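Side-chain contacts in bifunctional cytochrome P450/NADPH--P450 reductase (Deinococcus aerius, PDB 7F3H), which probably hydroxylates organic substrates at a heme iron, using molecular oxygen and electrons that a fused reductase part draws from NADPH: residues Gly121-Val126 with Ala411-Lys416; Arg150-Thr155 with Glu270-Leu275; Thr155-Leu158 with Arg164-Ser167. All blocks are in the same frame, centred on the assembly; numbering follows the deposited sequence.

Interaction 1 (Gly121-Val126 with Ala411-Lys416); sequences GQMLEV and ALTEAK. With HEM (protoporphyrin IX containing Fe), chain E.
Met123 reaches from helix 113-137 to Thr413 and Glu414 on helix 408-425. This is a helix-helix contact inside the cytochrome P450 fold. By position in the chain the two helices probably correspond to D and L of that family, and they belong to its conserved core bundle. The backbones come closest at Met123 and Glu414, whose CA atoms are 6.2 Å apart.

Met123 carries most of the contact. Its CG lies anti to its own carbonyl carbon (chi1 -55°), and the chain then runs extended to the methyl group. This shape carries the thioether across to helix 408-425. There it meets Thr413 crosswise, with the two side chains at about a right angle. Met123 SD lies 3.6 Å from Thr413 CG2. The terminal Met123 CE goes further in, to 3.8 Å from Thr413 CB. It also sits 3.9 Å from the backbone Glu414 N. The start of the Glu414 side chain borders the same methyl, with Met123 CE 4.4 Å from Glu414 CB.

Thr413 offers its methyl to the sulfur because CG2 is anti to the backbone N. Its OG1 is bonded to Gln409 O, one turn back in the same helix. The hydroxyl is thus satisfied within its own helix, and the methyl side serves the contact. No hydrogen bond crosses between the two segments. The buried contact is van der Waals packing of a thioether on a helix surface.

The carboxylate end of Glu414 goes on to helices 144-161 and 254-285. Helix 408-425 also borders the heme. Ala411 CB lies 3.7 Å from the heme methyl CMC and equally near the meso carbon CHC.

Interaction 2 (Arg150-Thr155 with Glu270-Leu275); sequences RLTLDT and ETTSGL. With HEM (protoporphyrin IX containing Fe), chain E.
Thr152 and Ser273 mark the closest approach of the two helical backbones, with their CA atoms 6.1 Å apart. The helix carrying Glu270-Leu275 is kinked here, since the N atoms of Glu270 and Thr271 lack a bond to the preceding turn.

Thr152 carries most of the contact, and its two branches touch different residues. The methyl CG2 lies 3.6 Å from Thr272 CG2. It comes equally near the backbone N of Ser273. The two threonine side chains run antiparallel where they overlap, methyl beside methyl. Thr152 OG1 sits between its backbone N and carbonyl carbon (chi1 56°), on the flank facing Ser273, and is 3.7 Å from Ser273 CB. Its main partner is Met148 O in its own helix. His269 O of the other helix is also within hydrogen-bonding range, and the single proton can serve one of them at a time. Ser273 OG also bonds His269 O, so the two hydroxyls converge on that carbonyl at the kink.

Thr272 OG1 turns back to Gly268 O and also lies 3.5 Å from the vinyl carbon CAB of the heme. Thr271 OG1 is bonded to Ala267 O, the carbonyl its own N leaves unused. Its side chain stands over a pyrrole face, with Thr271 OG1 3.2 Å from heme C1C. A kinked acid-threonine pair, here Glu270 and Thr271, is the hallmark of the long distal helix of P450s. There it lines the oxygen-binding side, and Thr271 probably does the same.

Thr155 OG1 is 2.8 Å from Leu151 O, which it approaches from above the carbonyl plane. The contact joins helices 144-161 and 254-285. Helix 408-425 closes in through Glu414 beside Thr152, Thr155 and Thr272, while helix 113-137 covers Leu151 and Thr155 through Val126.

Interaction 3 (Thr155-Leu158 with Arg164-Ser167); sequences TISL and RFRS
The loop that follows helix 144-161 folds back beside the last part of that helix, on the way to helix 175-190. In P450 terms this is probably the connection from helix E to helix F. Two pairs make the contact: Ser157 with Phe165, and Leu158 with Arg164. The backbones are nearest at Leu158 and Arg164, with CA atoms 5.7 Å apart.

Ser157 meets the edge of the Phe165 ring rather than its face. Its OG lies in the ring plane, 3.2 Å from Phe165 CE2 and 3.3 Å from Phe165 CD2. The CB of Ser157 is also close, 3.5 Å from Phe165 CE2. The hydroxyl has its polar partner in its own helix, Leu153 O one turn back. Other rings surround Phe165: Tyr163 stacks on it, and His174 meets it edge-to-face.

Leu158 works differently. Its CG is anti to the backbone N (chi1 -170°), and the methyl CD1 lies over one face of the Arg164 guanidinium. It sits 3.6 Å above that plane, offset toward the rim. The nearest atom there is Arg164 NH1, 3.6 Å from Leu158 CD1. The arginine chain is extended from CG to NE and passes the leucine at a slant, so Leu158 CD1 is also 3.7 Å from Arg164 CG. Arg164 NH2 forms a salt bridge with Glu125 OE1 on helix 113-137. That charge pair ties the loop to a second helix.

No hydrogen bond joins the two segments. The ring edge, with its slightly positive C-H groups, probably suits the serine oxygen. The leucine methyl covers the flat, weakly hydrated face of the guanidinium, while its NH2 serves Glu125. Apolar packing and charge pairing can therefore act on Arg164 together.

Overall arrangement
Interactions 1 and 2 lie in the buried helical core beside the heme. Interaction 3 is farther from the chain centre, still mostly buried, with Arg164 exposed at its rim. Interactions 2 and 3 share Thr155 and both use helix 144-161. Helices 113-137, 144-161, 254-285 and 408-425 meet where interactions 1 and 2 touch. Ala411 and Thr271 approach the heme from opposite sides. Chemistry changes with place. Interaction 1 packs a thioether; interaction 2 packs threonine methyls, with hydroxyls bonded to carbonyls. Interaction 3 brings in an aromatic edge and a charge. The Glu125-Arg164 salt bridge links interactions 1 and 3, and Asp154 probably hydrogen-bonds Ser167 between interactions 2 and 3.

Interaction 1 (Gly121-Val126 with Ala411-Lys416)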
loop_
_atom_site.group_PDB
_atom_site.type_symbol
_atom_site.label_atom_id
_atom_site.label_comp_id
_atom_site.label_asym_id
_atom_site.label_seq_id
_atom_site.Cartn_x
_atom_site.Cartn_y
_atom_site.Cartn_z
ATOM N N GLY A 121 10.754 -11.778 14.486
ATOM C CA GLY A 121 11.473 -11.101 15.551
ATOM C C GLY A 121 11.728 -9.644 15.251
ATOM O O GLY A 121 11.755 -8.804 16.164
ATOM N N GLN A 122 11.970 -9.327 13.969
ATOM C CA GLN A 122 12.188 -7.937 13.576
ATOM C C GLN A 122 10.881 -7.154 13.619
ATOM O O GLN A 122 10.805 -6.090 14.246
ATOM C CB GLN A 122 12.828 -7.881 12.188
ATOM C CG GLN A 122 14.096 -8.738 12.081
ATOM C CD GLN A 122 14.219 -9.441 10.735
ATOM O OE1 GLN A 122 13.608 -9.030 9.741
ATOM N NE2 GLN A 122 14.972 -10.538 10.710
ATOM N N MET A 123 9.819 -7.692 13.017
ATOM C CA MET A 123 8.518 -7.041 13.127
ATOM C C MET A 123 8.155 -6.847 14.595
ATOM O O MET A 123 7.725 -5.759 15.019
ATOM C CB MET A 123 7.449 -7.857 12.405
ATOM C CG MET A 123 7.756 -8.155 10.937
ATOM S SD MET A 123 6.504 -9.323 10.322
ATOM C CE MET A 123 6.452 -8.957 8.570
ATOM N N LEU A 124 8.349 -7.896 15.399
ATOM C CA LEU A 124 7.979 -7.794 16.803
ATOM C C LEU A 124 8.798 -6.717 17.492
ATOM O O LEU A 124 8.259 -5.915 18.274
ATOM C CB LEU A 124 8.141 -9.149 17.491
ATOM C CG LEU A 124 7.858 -9.312 18.988
ATOM C CD1 LEU A 124 6.354 -9.219 19.360
ATOM C CD2 LEU A 124 8.437 -10.661 19.411
ATOM N N GLU A 125 10.079 -6.610 17.147
ATOM C CA GLU A 125 10.893 -5.612 17.824
ATOM C C GLU A 125 10.276 -4.243 17.630
ATOM O O GLU A 125 10.169 -3.451 18.577
ATOM C CB GLU A 125 12.332 -5.641 17.314
ATOM C CG GLU A 125 13.256 -4.593 17.983
ATOM C CD GLU A 125 14.645 -4.555 17.331
ATOM O OE1 GLU A 125 15.238 -5.644 17.086
ATOM O OE2 GLU A 125 15.131 -3.438 17.036
ATOM N N VAL A 126 9.852 -3.952 16.394
ATOM C CA VAL A 126 9.309 -2.632 16.133
ATOM C C VAL A 126 7.932 -2.495 16.784
ATOM O O VAL A 126 7.650 -1.493 17.455
ATOM C CB VAL A 126 9.287 -2.351 14.620
ATOM C CG1 VAL A 126 8.707 -0.996 14.372
ATOM C CG2 VAL A 126 10.705 -2.423 14.028
ATOM N N ALA A 411 3.370 -7.342 4.431
ATOM C CA ALA A 411 2.429 -6.332 4.891
ATOM C C ALA A 411 1.415 -6.933 5.847
ATOM O O ALA A 411 1.297 -6.485 7.003
ATOM C CB ALA A 411 1.716 -5.700 3.698
ATOM N N LEU A 412 0.740 -8.010 5.398
ATOM C CA LEU A 412 -0.338 -8.610 6.178
ATOM C C LEU A 412 0.189 -9.175 7.486
ATOM O O LEU A 412 -0.458 -9.040 8.535
ATOM C CB LEU A 412 -1.069 -9.679 5.363
ATOM C CG LEU A 412 -1.934 -9.120 4.216
ATOM C CD1 LEU A 412 -2.515 -10.254 3.378
ATOM C CD2 LEU A 412 -3.039 -8.197 4.735
ATOM N N THR A 413 1.376 -9.778 7.469
ATOM C CA THR A 413 1.949 -10.242 8.726
ATOM C C THR A 413 2.180 -9.066 9.667
ATOM O O THR A 413 1.877 -9.134 10.879
ATOM C CB THR A 413 3.255 -10.991 8.453
ATOM O OG1 THR A 413 3.018 -11.993 7.456
ATOM C CG2 THR A 413 3.807 -11.659 9.702
ATOM N N GLU A 414 2.735 -7.978 9.127
ATOM C CA GLU A 414 3.150 -6.875 9.970
ATOM C C GLU A 414 1.897 -6.342 10.679
ATOM O O GLU A 414 1.886 -6.107 11.891
ATOM C CB GLU A 414 3.610 -5.689 9.158
ATOM C CG GLU A 414 4.770 -4.994 9.835
ATOM C CD GLU A 414 5.064 -3.551 9.423
ATOM O OE1 GLU A 414 4.124 -2.799 9.094
ATOM O OE2 GLU A 414 6.076 -3.455 8.590
ATOM N N ALA A 415 0.828 -6.145 9.891
ATOM C CA ALA A 415 -0.443 -5.569 10.348
ATOM C C ALA A 415 -1.179 -6.487 11.324
ATOM O O ALA A 415 -1.692 -6.027 12.358
ATOM C CB ALA A 415 -1.324 -5.295 9.135
ATOM N N LYS A 416 -1.269 -7.786 11.002
ATOM C CA LYS A 416 -1.817 -8.733 11.961
ATOM C C LYS A 416 -1.129 -8.578 13.316
ATOM O O LYS A 416 -1.799 -8.442 14.347
ATOM C CB LYS A 416 -1.662 -10.160 11.435
ATOM C CG LYS A 416 -2.526 -10.498 10.259
ATOM C CD LYS A 416 -2.217 -11.897 9.783
ATOM C CE LYS A 416 -2.552 -12.039 8.311
ATOM N NZ LYS A 416 -2.685 -13.437 7.805
HETATM C CHA HEM E . 3.275 -3.708 -5.922
HETATM C CHB HEM E . 6.370 -4.048 -2.191
HETATM C CHC HEM E . 2.666 -3.409 0.912
HETATM C CHD HEM E . -0.361 -2.779 -2.824
HETATM C C1A HEM E . 4.423 -3.861 -5.184
HETATM C C2A HEM E . 5.756 -4.012 -5.728
HETATM C C3A HEM E . 6.622 -4.145 -4.711
HETATM C C4A HEM E . 5.867 -3.999 -3.477
HETATM C CMA HEM E . 8.155 -4.343 -4.830
HETATM C CAA HEM E . 6.060 -4.120 -7.230
HETATM C CBA HEM E . 6.066 -5.611 -7.588
HETATM C CGA HEM E . 6.440 -5.857 -9.050
HETATM O O1A HEM E . 7.292 -6.762 -9.264
HETATM O O2A HEM E . 6.022 -5.132 -10.003
HETATM C C1B HEM E . 5.647 -3.949 -1.019
HETATM C C2B HEM E . 6.170 -4.070 0.336
HETATM C C3B HEM E . 5.129 -3.942 1.178
HETATM C C4B HEM E . 3.943 -3.664 0.390
HETATM C CMB HEM E . 7.642 -4.385 0.672
HETATM C CAB HEM E . 5.075 -3.907 2.721
HETATM C CBB HEM E . 6.143 -3.901 3.523
HETATM C C1C HEM E . 1.514 -3.166 0.180
HETATM C C2C HEM E . 0.156 -2.968 0.704
HETATM C C3C HEM E . -0.630 -2.783 -0.373
HETATM C C4C HEM E . 0.158 -2.897 -1.563
HETATM C CMC HEM E . -0.240 -2.936 2.209
HETATM C CAC HEM E . -2.126 -2.539 -0.507
HETATM C CBC HEM E . -2.929 -2.493 0.546
HETATM C C1D HEM E . 0.356 -2.968 -3.988
HETATM C C2D HEM E . -0.163 -2.827 -5.346
HETATM C C3D HEM E . 0.847 -3.091 -6.173
HETATM C C4D HEM E . 2.038 -3.388 -5.403
HETATM C CMD HEM E . -1.611 -2.460 -5.768
HETATM C CAD HEM E . 0.743 -3.053 -7.687
HETATM C CBD HEM E . 1.037 -1.616 -8.024
HETATM C CGD HEM E . 0.839 -1.351 -9.478
HETATM O O1D HEM E . 1.402 -0.314 -9.906
HETATM O O2D HEM E . 0.142 -2.147 -10.189
HETATM N NA HEM E . 4.538 -3.828 -3.811
HETATM N NB HEM E . 4.295 -3.716 -0.951
HETATM N NC HEM E . 1.470 -3.098 -1.207
HETATM N ND HEM E . 1.696 -3.313 -4.066
HETATM FE FE HEM E . 2.943 -3.601 -2.548
#

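Interaction 2 (Arg150-Thr155 with Glu270-Leu275)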
loop_
_atom_site.group_PDB
_atom_site.type_symbol
_atom_site.label_atom_id
_atom_site.label_comp_id
_atom_site.label_asym_id
_atom_site.label_seq_id
_atom_site.Cartn_x
_atom_site.Cartn_y
_atom_site.Cartn_z
ATOM N N ARG A 150 5.731 5.508 11.321
ATOM C CA ARG A 150 6.899 5.088 12.084
ATOM C C ARG A 150 7.015 3.562 12.120
ATOM O O ARG A 150 8.075 3.000 11.784
ATOM C CB ARG A 150 6.826 5.644 13.499
ATOM C CG ARG A 150 6.925 7.142 13.575
ATOM C CD ARG A 150 7.044 7.574 15.019
ATOM N NE ARG A 150 7.692 8.872 15.092
ATOM C CZ ARG A 150 7.011 10.000 15.232
ATOM N NH1 ARG A 150 5.691 9.949 15.326
ATOM N NH2 ARG A 150 7.634 11.167 15.297
ATOM N N LEU A 151 5.926 2.877 12.510
ATOM C CA LEU A 151 5.934 1.421 12.601
ATOM C C LEU A 151 6.452 0.801 11.316
ATOM O O LEU A 151 7.430 0.048 11.326
ATOM C CB LEU A 151 4.536 0.882 12.927
ATOM C CG LEU A 151 4.331 -0.645 12.837
ATOM C CD1 LEU A 151 5.025 -1.375 13.989
ATOM C CD2 LEU A 151 2.837 -0.990 12.833
ATOM N N THR A 152 5.822 1.141 10.192
ATOM C CA THR A 152 6.109 0.456 8.936
ATOM C C THR A 152 7.479 0.848 8.375
ATOM O O THR A 152 8.212 -0.015 7.891
ATOM C CB THR A 152 4.984 0.719 7.931
ATOM O OG1 THR A 152 4.801 2.134 7.755
ATOM C CG2 THR A 152 3.681 0.099 8.429
ATOM N N LEU A 153 7.874 2.123 8.471
ATOM C CA LEU A 153 9.221 2.498 8.058
ATOM C C LEU A 153 10.272 1.734 8.851
ATOM O O LEU A 153 11.187 1.150 8.273
ATOM C CB LEU A 153 9.426 3.994 8.205
ATOM C CG LEU A 153 8.924 4.864 7.058
ATOM C CD1 LEU A 153 9.161 6.361 7.373
ATOM C CD2 LEU A 153 9.552 4.446 5.715
ATOM N N ASP A 154 10.175 1.737 10.176
ATOM C CA ASP A 154 11.169 1.012 10.963
ATOM C C ASP A 154 11.168 -0.472 10.642
ATOM O O ASP A 154 12.234 -1.097 10.547
ATOM C CB ASP A 154 10.924 1.226 12.444
ATOM C CG ASP A 154 11.552 2.494 12.931
ATOM O OD1 ASP A 154 11.809 3.357 12.075
ATOM O OD2 ASP A 154 11.762 2.644 14.157
ATOM N N THR A 155 9.989 -1.058 10.470
ATOM C CA THR A 155 9.920 -2.490 10.222
ATOM C C THR A 155 10.544 -2.824 8.874
ATOM O O THR A 155 11.376 -3.743 8.763
ATOM C CB THR A 155 8.471 -2.965 10.294
ATOM O OG1 THR A 155 7.935 -2.649 11.591
ATOM C CG2 THR A 155 8.416 -4.451 10.127
ATOM N N GLU A 270 3.615 3.579 3.178
ATOM C CA GLU A 270 2.329 4.257 3.253
ATOM C C GLU A 270 1.167 3.360 2.826
ATOM O O GLU A 270 0.057 3.544 3.333
ATOM C CB GLU A 270 2.353 5.531 2.412
ATOM C CG GLU A 270 2.670 6.761 3.257
ATOM C CD GLU A 270 2.561 8.070 2.496
ATOM O OE1 GLU A 270 2.182 9.080 3.140
ATOM O OE2 GLU A 270 2.861 8.090 1.269
ATOM N N THR A 271 1.416 2.314 2.029
ATOM C CA THR A 271 0.389 1.299 1.814
ATOM C C THR A 271 0.023 0.613 3.129
ATOM O O THR A 271 -1.146 0.555 3.510
ATOM C CB THR A 271 0.871 0.250 0.806
ATOM O OG1 THR A 271 2.209 -0.159 1.132
ATOM C CG2 THR A 271 0.810 0.773 -0.593
ATOM N N THR A 272 1.030 0.086 3.830
ATOM C CA THR A 272 0.820 -0.666 5.059
ATOM C C THR A 272 0.340 0.219 6.197
ATOM O O THR A 272 -0.592 -0.151 6.920
ATOM C CB THR A 272 2.118 -1.353 5.416
ATOM O OG1 THR A 272 2.596 -1.992 4.217
ATOM C CG2 THR A 272 1.919 -2.369 6.536
ATOM N N SER A 273 0.953 1.400 6.385
ATOM C CA SER A 273 0.464 2.281 7.435
ATOM C C SER A 273 -0.954 2.737 7.113
ATOM O O SER A 273 -1.780 2.861 8.019
ATOM C CB SER A 273 1.400 3.483 7.649
ATOM O OG SER A 273 1.376 4.340 6.529
ATOM N N GLY A 274 -1.254 3.009 5.835
ATOM C CA GLY A 274 -2.621 3.299 5.455
ATOM C C GLY A 274 -3.584 2.193 5.842
ATOM O O GLY A 274 -4.639 2.447 6.439
ATOM N N LEU A 275 -3.243 0.944 5.483
ATOM C CA LEU A 275 -4.102 -0.181 5.838
ATOM C C LEU A 275 -4.361 -0.186 7.339
ATOM O O LEU A 275 -5.499 -0.398 7.781
ATOM C CB LEU A 275 -3.487 -1.505 5.369
ATOM C CG LEU A 275 -4.126 -2.796 5.918
ATOM C CD1 LEU A 275 -5.638 -2.775 5.765
ATOM C CD2 LEU A 275 -3.551 -4.098 5.288
HETATM C CHA HEM E . 3.275 -3.708 -5.922
HETATM C CHB HEM E . 6.370 -4.048 -2.191
HETATM C CHC HEM E . 2.666 -3.409 0.912
HETATM C CHD HEM E . -0.361 -2.779 -2.824
HETATM C C1A HEM E . 4.423 -3.861 -5.184
HETATM C C2A HEM E . 5.756 -4.012 -5.728
HETATM C C3A HEM E . 6.622 -4.145 -4.711
HETATM C C4A HEM E . 5.867 -3.999 -3.477
HETATM C CMA HEM E . 8.155 -4.343 -4.830
HETATM C CAA HEM E . 6.060 -4.120 -7.230
HETATM C CBA HEM E . 6.066 -5.611 -7.588
HETATM C CGA HEM E . 6.440 -5.857 -9.050
HETATM O O1A HEM E . 7.292 -6.762 -9.264
HETATM O O2A HEM E . 6.022 -5.132 -10.003
HETATM C C1B HEM E . 5.647 -3.949 -1.019
HETATM C C2B HEM E . 6.170 -4.070 0.336
HETATM C C3B HEM E . 5.129 -3.942 1.178
HETATM C C4B HEM E . 3.943 -3.664 0.390
HETATM C CMB HEM E . 7.642 -4.385 0.672
HETATM C CAB HEM E . 5.075 -3.907 2.721
HETATM C CBB HEM E . 6.143 -3.901 3.523
HETATM C C1C HEM E . 1.514 -3.166 0.180
HETATM C C2C HEM E . 0.156 -2.968 0.704
HETATM C C3C HEM E . -0.630 -2.783 -0.373
HETATM C C4C HEM E . 0.158 -2.897 -1.563
HETATM C CMC HEM E . -0.240 -2.936 2.209
HETATM C CAC HEM E . -2.126 -2.539 -0.507
HETATM C CBC HEM E . -2.929 -2.493 0.546
HETATM C C1D HEM E . 0.356 -2.968 -3.988
HETATM C C2D HEM E . -0.163 -2.827 -5.346
HETATM C C3D HEM E . 0.847 -3.091 -6.173
HETATM C C4D HEM E . 2.038 -3.388 -5.403
HETATM C CMD HEM E . -1.611 -2.460 -5.768
HETATM C CAD HEM E . 0.743 -3.053 -7.687
HETATM C CBD HEM E . 1.037 -1.616 -8.024
HETATM C CGD HEM E . 0.839 -1.351 -9.478
HETATM O O1D HEM E . 1.402 -0.314 -9.906
HETATM O O2D HEM E . 0.142 -2.147 -10.189
HETATM N NA HEM E . 4.538 -3.828 -3.811
HETATM N NB HEM E . 4.295 -3.716 -0.951
HETATM N NC HEM E . 1.470 -3.098 -1.207
HETATM N ND HEM E . 1.696 -3.313 -4.066
HETATM FE FE HEM E . 2.943 -3.601 -2.548
#

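Interaction 3 (Thr155-Leu158 with Arg164-Ser167)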
loop_
_atom_site.group_PDB
_atom_site.type_symbol
_atom_site.label_atom_id
_atom_site.label_comp_id
_atom_site.label_asym_id
_atom_site.label_seq_id
_atom_site.Cartn_x
_atom_site.Cartn_y
_atom_site.Cartn_z
ATOM N N THR A 155 9.989 -1.058 10.470
ATOM C CA THR A 155 9.920 -2.490 10.222
ATOM C C THR A 155 10.544 -2.824 8.874
ATOM O O THR A 155 11.376 -3.743 8.763
ATOM C CB THR A 155 8.471 -2.965 10.294
ATOM O OG1 THR A 155 7.935 -2.649 11.591
ATOM C CG2 THR A 155 8.416 -4.451 10.127
ATOM N N ILE A 156 10.134 -2.107 7.830
ATOM C CA ILE A 156 10.673 -2.432 6.529
ATOM C C ILE A 156 12.173 -2.111 6.489
ATOM O O ILE A 156 12.930 -2.846 5.866
ATOM C CB ILE A 156 9.844 -1.752 5.413
ATOM C CG1 ILE A 156 10.058 -2.470 4.092
ATOM C CG2 ILE A 156 10.255 -0.340 5.194
ATOM C CD1 ILE A 156 9.787 -3.979 4.169
ATOM N N SER A 157 12.644 -1.084 7.223
ATOM C CA SER A 157 14.076 -0.739 7.255
ATOM C C SER A 157 14.908 -1.805 7.963
ATOM O O SER A 157 16.014 -2.141 7.515
ATOM C CB SER A 157 14.286 0.619 7.937
ATOM O OG SER A 157 13.661 1.681 7.227
ATOM N N LEU A 158 14.408 -2.313 9.087
ATOM C CA LEU A 158 15.099 -3.366 9.826
ATOM C C LEU A 158 15.128 -4.675 9.040
ATOM O O LEU A 158 16.178 -5.323 8.930
ATOM C CB LEU A 158 14.403 -3.591 11.169
ATOM C CG LEU A 158 15.076 -4.479 12.229
ATOM C CD1 LEU A 158 16.557 -4.065 12.485
ATOM C CD2 LEU A 158 14.251 -4.614 13.545
ATOM N N ARG A 164 18.279 0.401 11.984
ATOM C CA ARG A 164 17.360 0.771 13.060
ATOM C C ARG A 164 17.276 2.286 13.139
ATOM O O ARG A 164 18.115 2.923 13.786
ATOM C CB ARG A 164 17.888 0.211 14.384
ATOM C CG ARG A 164 17.708 -1.286 14.559
ATOM C CD ARG A 164 18.042 -1.704 16.002
ATOM N NE ARG A 164 17.616 -3.063 16.332
ATOM C CZ ARG A 164 18.142 -4.181 15.829
ATOM N NH1 ARG A 164 19.138 -4.137 14.949
ATOM N NH2 ARG A 164 17.664 -5.362 16.201
ATOM N N PHE A 165 16.214 2.859 12.574
ATOM C CA PHE A 165 15.976 4.297 12.625
ATOM C C PHE A 165 15.398 4.759 13.947
ATOM O O PHE A 165 15.373 5.975 14.207
ATOM C CB PHE A 165 15.050 4.703 11.481
ATOM C CG PHE A 165 15.724 4.667 10.145
ATOM C CD1 PHE A 165 16.724 5.575 9.847
ATOM C CD2 PHE A 165 15.383 3.713 9.203
ATOM C CE1 PHE A 165 17.366 5.549 8.614
ATOM C CE2 PHE A 165 16.009 3.673 7.970
ATOM C CZ PHE A 165 17.013 4.590 7.674
ATOM N N ARG A 166 14.940 3.820 14.779
ATOM C CA ARG A 166 14.454 4.108 16.128
ATOM C C ARG A 166 13.471 5.273 16.144
ATOM O O ARG A 166 13.598 6.216 16.931
ATOM C CB ARG A 166 15.634 4.381 17.050
ATOM C CG ARG A 166 16.720 3.301 16.952
ATOM C CD ARG A 166 17.634 3.324 18.155
ATOM N NE ARG A 166 18.879 2.654 17.814
ATOM C CZ ARG A 166 19.182 1.416 18.168
ATOM N NH1 ARG A 166 18.341 0.698 18.919
ATOM N NH2 ARG A 166 20.343 0.903 17.781
ATOM N N SER A 167 12.446 5.179 15.289
ATOM C CA SER A 167 11.507 6.287 15.116
ATOM C C SER A 167 10.593 6.529 16.324
ATOM O O SER A 167 9.914 7.559 16.346
ATOM C CB SER A 167 10.647 6.056 13.867
ATOM O OG SER A 167 11.463 6.046 12.713
#